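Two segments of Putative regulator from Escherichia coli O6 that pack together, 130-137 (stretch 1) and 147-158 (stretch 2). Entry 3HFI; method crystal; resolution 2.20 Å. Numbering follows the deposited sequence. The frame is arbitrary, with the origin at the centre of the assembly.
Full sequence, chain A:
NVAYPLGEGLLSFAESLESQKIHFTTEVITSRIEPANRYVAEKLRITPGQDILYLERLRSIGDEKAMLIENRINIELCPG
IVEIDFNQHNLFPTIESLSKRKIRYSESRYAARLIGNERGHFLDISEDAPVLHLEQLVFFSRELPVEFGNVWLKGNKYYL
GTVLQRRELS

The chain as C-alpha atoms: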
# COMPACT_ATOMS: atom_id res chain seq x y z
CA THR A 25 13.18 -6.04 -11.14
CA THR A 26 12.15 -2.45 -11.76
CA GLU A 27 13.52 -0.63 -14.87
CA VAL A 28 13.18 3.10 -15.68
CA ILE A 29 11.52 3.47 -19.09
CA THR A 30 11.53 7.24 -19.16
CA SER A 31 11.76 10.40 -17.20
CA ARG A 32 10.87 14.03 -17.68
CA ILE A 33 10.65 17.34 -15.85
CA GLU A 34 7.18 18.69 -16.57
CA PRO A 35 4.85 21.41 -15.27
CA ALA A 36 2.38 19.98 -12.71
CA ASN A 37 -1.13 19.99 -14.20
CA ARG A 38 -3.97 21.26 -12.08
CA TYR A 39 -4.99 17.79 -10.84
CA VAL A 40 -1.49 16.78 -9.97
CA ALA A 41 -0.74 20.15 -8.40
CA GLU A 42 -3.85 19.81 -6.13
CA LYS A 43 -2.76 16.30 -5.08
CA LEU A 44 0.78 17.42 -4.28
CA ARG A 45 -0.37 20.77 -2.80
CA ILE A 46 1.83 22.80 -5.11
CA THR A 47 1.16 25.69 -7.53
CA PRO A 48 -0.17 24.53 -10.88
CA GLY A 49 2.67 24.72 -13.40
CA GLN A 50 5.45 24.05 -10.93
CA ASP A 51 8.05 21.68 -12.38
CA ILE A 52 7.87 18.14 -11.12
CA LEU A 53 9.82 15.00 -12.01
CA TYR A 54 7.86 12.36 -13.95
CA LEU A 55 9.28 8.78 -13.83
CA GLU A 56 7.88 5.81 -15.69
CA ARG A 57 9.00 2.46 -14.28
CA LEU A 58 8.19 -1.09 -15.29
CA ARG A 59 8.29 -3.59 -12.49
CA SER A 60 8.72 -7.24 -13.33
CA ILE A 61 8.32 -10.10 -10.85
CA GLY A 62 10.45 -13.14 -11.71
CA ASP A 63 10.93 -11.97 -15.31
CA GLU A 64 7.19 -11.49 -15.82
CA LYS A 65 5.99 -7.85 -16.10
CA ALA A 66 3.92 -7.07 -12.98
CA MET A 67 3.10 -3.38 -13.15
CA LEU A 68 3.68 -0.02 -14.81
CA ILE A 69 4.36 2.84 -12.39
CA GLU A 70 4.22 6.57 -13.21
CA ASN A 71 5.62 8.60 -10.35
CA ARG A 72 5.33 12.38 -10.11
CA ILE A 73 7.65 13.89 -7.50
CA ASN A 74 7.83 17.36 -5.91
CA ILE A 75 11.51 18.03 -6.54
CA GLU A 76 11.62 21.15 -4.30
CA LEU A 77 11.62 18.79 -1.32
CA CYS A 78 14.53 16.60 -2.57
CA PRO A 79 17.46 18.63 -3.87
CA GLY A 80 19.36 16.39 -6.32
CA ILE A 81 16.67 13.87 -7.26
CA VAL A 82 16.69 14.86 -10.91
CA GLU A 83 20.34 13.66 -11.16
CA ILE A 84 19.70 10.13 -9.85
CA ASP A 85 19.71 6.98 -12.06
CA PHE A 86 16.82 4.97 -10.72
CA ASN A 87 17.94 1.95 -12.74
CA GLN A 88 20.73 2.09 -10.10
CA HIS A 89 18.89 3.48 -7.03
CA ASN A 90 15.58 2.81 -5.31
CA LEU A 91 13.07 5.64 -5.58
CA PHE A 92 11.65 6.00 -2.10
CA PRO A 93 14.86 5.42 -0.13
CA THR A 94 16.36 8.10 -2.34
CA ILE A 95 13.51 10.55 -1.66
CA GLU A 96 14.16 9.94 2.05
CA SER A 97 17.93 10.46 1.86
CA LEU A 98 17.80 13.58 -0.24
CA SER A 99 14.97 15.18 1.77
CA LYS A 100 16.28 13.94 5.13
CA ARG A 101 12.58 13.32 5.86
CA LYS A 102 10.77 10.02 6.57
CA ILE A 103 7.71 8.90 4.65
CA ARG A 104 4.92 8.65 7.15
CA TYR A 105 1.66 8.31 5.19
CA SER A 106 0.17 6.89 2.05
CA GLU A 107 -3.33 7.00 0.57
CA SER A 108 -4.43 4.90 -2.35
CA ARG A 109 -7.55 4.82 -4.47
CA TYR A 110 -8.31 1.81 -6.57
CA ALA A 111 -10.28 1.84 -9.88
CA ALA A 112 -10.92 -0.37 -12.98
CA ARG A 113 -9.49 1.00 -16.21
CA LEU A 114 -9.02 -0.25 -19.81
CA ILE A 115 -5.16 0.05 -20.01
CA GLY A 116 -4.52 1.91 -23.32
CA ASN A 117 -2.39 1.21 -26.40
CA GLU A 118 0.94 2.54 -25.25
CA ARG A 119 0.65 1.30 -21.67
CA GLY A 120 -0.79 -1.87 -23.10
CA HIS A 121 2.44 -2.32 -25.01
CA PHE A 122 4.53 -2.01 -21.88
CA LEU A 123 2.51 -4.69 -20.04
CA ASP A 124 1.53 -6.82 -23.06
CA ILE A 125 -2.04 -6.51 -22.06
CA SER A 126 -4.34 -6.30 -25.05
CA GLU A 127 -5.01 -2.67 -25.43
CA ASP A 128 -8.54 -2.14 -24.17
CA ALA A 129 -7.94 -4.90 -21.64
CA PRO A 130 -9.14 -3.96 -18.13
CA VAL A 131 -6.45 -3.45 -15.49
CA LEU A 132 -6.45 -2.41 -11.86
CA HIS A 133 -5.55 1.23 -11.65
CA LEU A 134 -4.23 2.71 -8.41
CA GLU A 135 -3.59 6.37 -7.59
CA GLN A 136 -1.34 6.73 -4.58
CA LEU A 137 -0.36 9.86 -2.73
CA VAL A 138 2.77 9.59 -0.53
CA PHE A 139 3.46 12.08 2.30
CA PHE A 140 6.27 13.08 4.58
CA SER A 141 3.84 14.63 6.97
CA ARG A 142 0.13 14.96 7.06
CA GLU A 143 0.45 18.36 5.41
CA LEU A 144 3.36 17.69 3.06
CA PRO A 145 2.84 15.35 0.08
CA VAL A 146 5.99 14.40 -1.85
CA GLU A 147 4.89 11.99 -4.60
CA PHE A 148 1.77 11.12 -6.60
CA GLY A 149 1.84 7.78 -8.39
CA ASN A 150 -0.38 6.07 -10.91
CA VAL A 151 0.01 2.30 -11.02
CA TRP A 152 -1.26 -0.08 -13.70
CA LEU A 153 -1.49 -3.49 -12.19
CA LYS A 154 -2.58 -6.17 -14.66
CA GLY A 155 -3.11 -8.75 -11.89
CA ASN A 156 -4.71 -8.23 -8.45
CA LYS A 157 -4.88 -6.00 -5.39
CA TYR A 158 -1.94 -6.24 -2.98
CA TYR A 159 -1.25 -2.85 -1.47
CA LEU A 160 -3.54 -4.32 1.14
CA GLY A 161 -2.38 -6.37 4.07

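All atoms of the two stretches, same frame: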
# COMPACT_ATOMS: atom_id res chain seq x y z
N PRO A 130 -8.96 -4.61 -19.43
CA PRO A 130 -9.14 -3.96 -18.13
C PRO A 130 -8.00 -4.28 -17.15
O PRO A 130 -7.59 -5.45 -17.01
CB PRO A 130 -10.48 -4.54 -17.62
CG PRO A 130 -10.60 -5.86 -18.29
CD PRO A 130 -9.99 -5.65 -19.65
N VAL A 131 -7.49 -3.26 -16.48
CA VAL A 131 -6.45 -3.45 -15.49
C VAL A 131 -6.88 -2.77 -14.20
O VAL A 131 -7.80 -1.94 -14.21
CB VAL A 131 -5.13 -2.88 -15.99
CG1 VAL A 131 -4.71 -3.63 -17.22
CG2 VAL A 131 -5.27 -1.40 -16.29
N LEU A 132 -6.24 -3.14 -13.09
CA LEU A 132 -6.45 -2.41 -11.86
C LEU A 132 -5.59 -1.15 -11.92
O LEU A 132 -4.38 -1.19 -12.18
CB LEU A 132 -6.11 -3.24 -10.61
CG LEU A 132 -6.29 -2.45 -9.29
CD1 LEU A 132 -7.79 -2.41 -8.87
CD2 LEU A 132 -5.45 -3.05 -8.17
N HIS A 133 -6.25 -0.03 -11.70
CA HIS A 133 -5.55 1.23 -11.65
C HIS A 133 -5.55 1.72 -10.19
O HIS A 133 -6.58 1.73 -9.53
CB HIS A 133 -6.21 2.24 -12.54
CG HIS A 133 -5.65 3.61 -12.42
ND1 HIS A 133 -4.36 3.92 -12.81
CD2 HIS A 133 -6.21 4.77 -12.02
CE1 HIS A 133 -4.13 5.20 -12.60
NE2 HIS A 133 -5.23 5.75 -12.13
N LEU A 134 -4.39 2.12 -9.73
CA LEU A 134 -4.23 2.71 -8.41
C LEU A 134 -3.68 4.12 -8.55
O LEU A 134 -2.76 4.35 -9.36
CB LEU A 134 -3.25 1.85 -7.69
CG LEU A 134 -2.85 2.10 -6.29
CD1 LEU A 134 -3.30 0.81 -5.66
CD2 LEU A 134 -1.35 2.27 -6.18
N GLU A 135 -4.26 5.08 -7.82
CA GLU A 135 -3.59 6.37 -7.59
C GLU A 135 -3.12 6.36 -6.16
O GLU A 135 -3.91 6.08 -5.28
CB GLU A 135 -4.53 7.57 -7.70
CG GLU A 135 -5.07 7.87 -9.04
CD GLU A 135 -6.02 9.09 -8.99
OE1 GLU A 135 -6.76 9.26 -8.01
OE2 GLU A 135 -6.03 9.88 -9.90
N GLN A 136 -1.89 6.75 -5.91
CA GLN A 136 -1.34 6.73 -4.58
C GLN A 136 -0.65 8.04 -4.29
O GLN A 136 0.18 8.50 -5.08
CB GLN A 136 -0.31 5.63 -4.49
CG GLN A 136 0.27 5.52 -3.07
CD GLN A 136 1.29 4.46 -2.95
OE1 GLN A 136 2.37 4.53 -3.61
NE2 GLN A 136 0.99 3.42 -2.13
N LEU A 137 -0.97 8.62 -3.16
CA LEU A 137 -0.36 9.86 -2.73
C LEU A 137 0.49 9.49 -1.52
O LEU A 137 0.00 8.89 -0.62
CB LEU A 137 -1.45 10.89 -2.38
CG LEU A 137 -1.04 12.34 -2.16
CD1 LEU A 137 -0.20 12.89 -3.30
CD2 LEU A 137 -2.25 13.25 -1.92
N GLU A 147 4.95 12.77 -3.36
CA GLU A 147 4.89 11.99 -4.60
C GLU A 147 3.50 11.53 -4.85
O GLU A 147 2.78 11.24 -3.88
CB GLU A 147 5.85 10.79 -4.53
CG GLU A 147 6.03 10.00 -5.84
CD GLU A 147 5.01 8.90 -6.04
OE1 GLU A 147 4.56 8.29 -5.04
OE2 GLU A 147 4.67 8.59 -7.20
N PHE A 148 3.11 11.51 -6.13
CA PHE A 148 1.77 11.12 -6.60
C PHE A 148 1.98 10.13 -7.74
O PHE A 148 2.52 10.49 -8.80
CB PHE A 148 0.95 12.34 -7.11
CG PHE A 148 -0.40 11.98 -7.62
CD1 PHE A 148 -1.33 11.38 -6.79
CD2 PHE A 148 -0.74 12.21 -8.94
CE1 PHE A 148 -2.55 11.01 -7.25
CE2 PHE A 148 -2.01 11.82 -9.42
CZ PHE A 148 -2.89 11.27 -8.59
N GLY A 149 1.62 8.88 -7.48
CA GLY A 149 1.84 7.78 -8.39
C GLY A 149 0.57 7.22 -8.97
O GLY A 149 -0.47 7.17 -8.30
N ASN A 150 0.66 6.80 -10.22
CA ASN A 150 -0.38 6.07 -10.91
C ASN A 150 0.18 4.72 -11.26
O ASN A 150 1.25 4.65 -11.89
CB ASN A 150 -0.74 6.76 -12.20
CG ASN A 150 -1.69 7.90 -12.00
OD1 ASN A 150 -2.87 7.74 -12.20
ND2 ASN A 150 -1.20 9.05 -11.57
N VAL A 151 -0.52 3.65 -10.86
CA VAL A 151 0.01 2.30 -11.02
C VAL A 151 -0.99 1.49 -11.84
O VAL A 151 -2.18 1.55 -11.58
CB VAL A 151 0.26 1.62 -9.67
CG1 VAL A 151 0.81 0.26 -9.86
CG2 VAL A 151 1.23 2.46 -8.85
N TRP A 152 -0.47 0.72 -12.79
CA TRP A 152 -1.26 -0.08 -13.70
C TRP A 152 -0.88 -1.51 -13.44
O TRP A 152 0.24 -1.92 -13.74
CB TRP A 152 -0.94 0.30 -15.12
CG TRP A 152 -1.07 1.73 -15.30
CD1 TRP A 152 -0.10 2.70 -15.09
CD2 TRP A 152 -2.24 2.41 -15.64
NE1 TRP A 152 -0.62 3.95 -15.30
CE2 TRP A 152 -1.94 3.81 -15.65
CE3 TRP A 152 -3.53 1.99 -15.95
CZ2 TRP A 152 -2.89 4.77 -15.96
CZ3 TRP A 152 -4.47 2.94 -16.27
CH2 TRP A 152 -4.14 4.32 -16.29
N LEU A 153 -1.82 -2.25 -12.85
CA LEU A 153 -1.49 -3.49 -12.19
C LEU A 153 -2.29 -4.35 -13.10
O LEU A 153 -3.42 -4.04 -13.29
CB LEU A 153 -2.42 -3.81 -11.03
CG LEU A 153 -1.86 -3.54 -9.64
CD1 LEU A 153 -1.83 -2.08 -9.36
CD2 LEU A 153 -2.76 -4.27 -8.64
N LYS A 154 -1.74 -5.41 -13.69
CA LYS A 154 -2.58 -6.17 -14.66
C LYS A 154 -3.08 -7.43 -13.95
O LYS A 154 -3.79 -8.24 -14.54
CB LYS A 154 -1.14 -6.46 -15.15
CG LYS A 154 -0.92 -7.69 -16.01
CD LYS A 154 0.58 -7.83 -16.30
CE LYS A 154 0.94 -9.19 -16.94
NZ LYS A 154 1.32 -9.09 -18.39
N GLY A 155 -2.71 -7.59 -12.69
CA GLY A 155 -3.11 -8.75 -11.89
C GLY A 155 -4.15 -8.54 -10.80
O GLY A 155 -5.33 -8.59 -11.09
N ASN A 156 -3.73 -8.34 -9.54
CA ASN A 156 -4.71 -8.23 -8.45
C ASN A 156 -4.27 -7.55 -7.16
O ASN A 156 -3.14 -7.69 -6.73
CB ASN A 156 -5.30 -9.60 -8.14
CG ASN A 156 -6.77 -9.53 -7.84
OD1 ASN A 156 -7.56 -9.05 -8.65
ND2 ASN A 156 -7.15 -10.01 -6.67
N LYS A 157 -5.18 -6.82 -6.55
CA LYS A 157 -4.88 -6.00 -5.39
C LYS A 157 -3.78 -6.61 -4.55
O LYS A 157 -3.64 -7.82 -4.49
CB LYS A 157 -6.12 -5.84 -4.50
CG LYS A 157 -7.26 -5.02 -5.07
CD LYS A 157 -8.60 -5.45 -4.45
CE LYS A 157 -8.40 -6.43 -3.28
NZ LYS A 157 -8.47 -7.87 -3.60
N TYR A 158 -3.02 -5.76 -3.86
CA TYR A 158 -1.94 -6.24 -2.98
C TYR A 158 -1.18 -5.12 -2.26
O TYR A 158 -0.12 -5.34 -1.67
CB TYR A 158 -0.97 -7.14 -3.76
O HOH W 1 3.25 6.14 -5.21

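Neighbouring strands in an antiparallel sheet are joined by their backbones, and their side chains then have to fit together on each face. The pairing of 130-137 with 147-153 in this putative regulator illustrates both halves of that principle. The strands run at 163° to each other, and together the two stretches bury 814 Å² of surface.

Three pairs of residues carry the ladder. Leu-132 and Leu-153 exchange backbone hydrogen bonds in both directions, with Leu-132 N to Leu-153 O at 3.0 Å and Leu-153 N to Leu-132 O at 2.9 Å. Leu-134 and Val-151 repeat the pattern, Leu-134 N to Val-151 O at 2.9 Å and Val-151 N to Leu-134 O at 2.8 Å; Gln-136 and Gly-149 close the series, with Gln-136 N to Gly-149 O and Gly-149 N to Gln-136 O both at 2.8 Å. Between these rungs the strands come close enough for CA-H...O contacts, such as Glu-135 CA to Gly-149 O at 3.3 Å.

Because side chains alternate along a strand, the two residues of each pair put their side chains on the same face. One face carries the aliphatic pairs. Here Leu-134 CD2 lies 3.7 Å from Val-151 CG2, a methyl of one branched side chain meeting a methyl of another, while Leu-153 CD1 reaches diagonally to within 4.5 Å of Leu-134 CB. Further along this face the relief changes, for Gly-149 offers no side chain opposite Gln-136. A CB built there would clash with Glu-147 OE2, at 2.9 Å, so the carboxylate of Glu-147 occupies the space that glycine leaves free. Glu-147 starts sideways, but its end turns nearer the partner strand, where a single water donates to both Gln-136 OE1 (2.4 Å) and Glu-147 OE1 (2.5 Å) and fills the gap between the two polar ends.

The other face carries the three rings, His-133, Trp-152 and Phe-148, with Glu-135, Asn-150 and Leu-137 among them. The broad indole of Trp-152 provides a surface for His-133, whose ND1 sits over one face of it, 3.5 Å from Trp-152 CH2. The rings meet obliquely, their planes at 36° and their centroids 4.2 Å apart. Val-131, its CA-to-CB bond directed toward the other stretch, fits against the indole's edge, with CG2 3.8 Å from Trp-152 CE3. At the far end of the pairing, Leu-137 CD1 packs 4.0 Å from Phe-148 CD1, and the edge of the Phe-148 ring meets a carboxylate, with CZ 3.7 Å from Glu-135 OE2. Methyls meet methyls on one face and rings offer their faces and edges on the other, with Leu-134, Val-151, His-133 and Trp-152 buried.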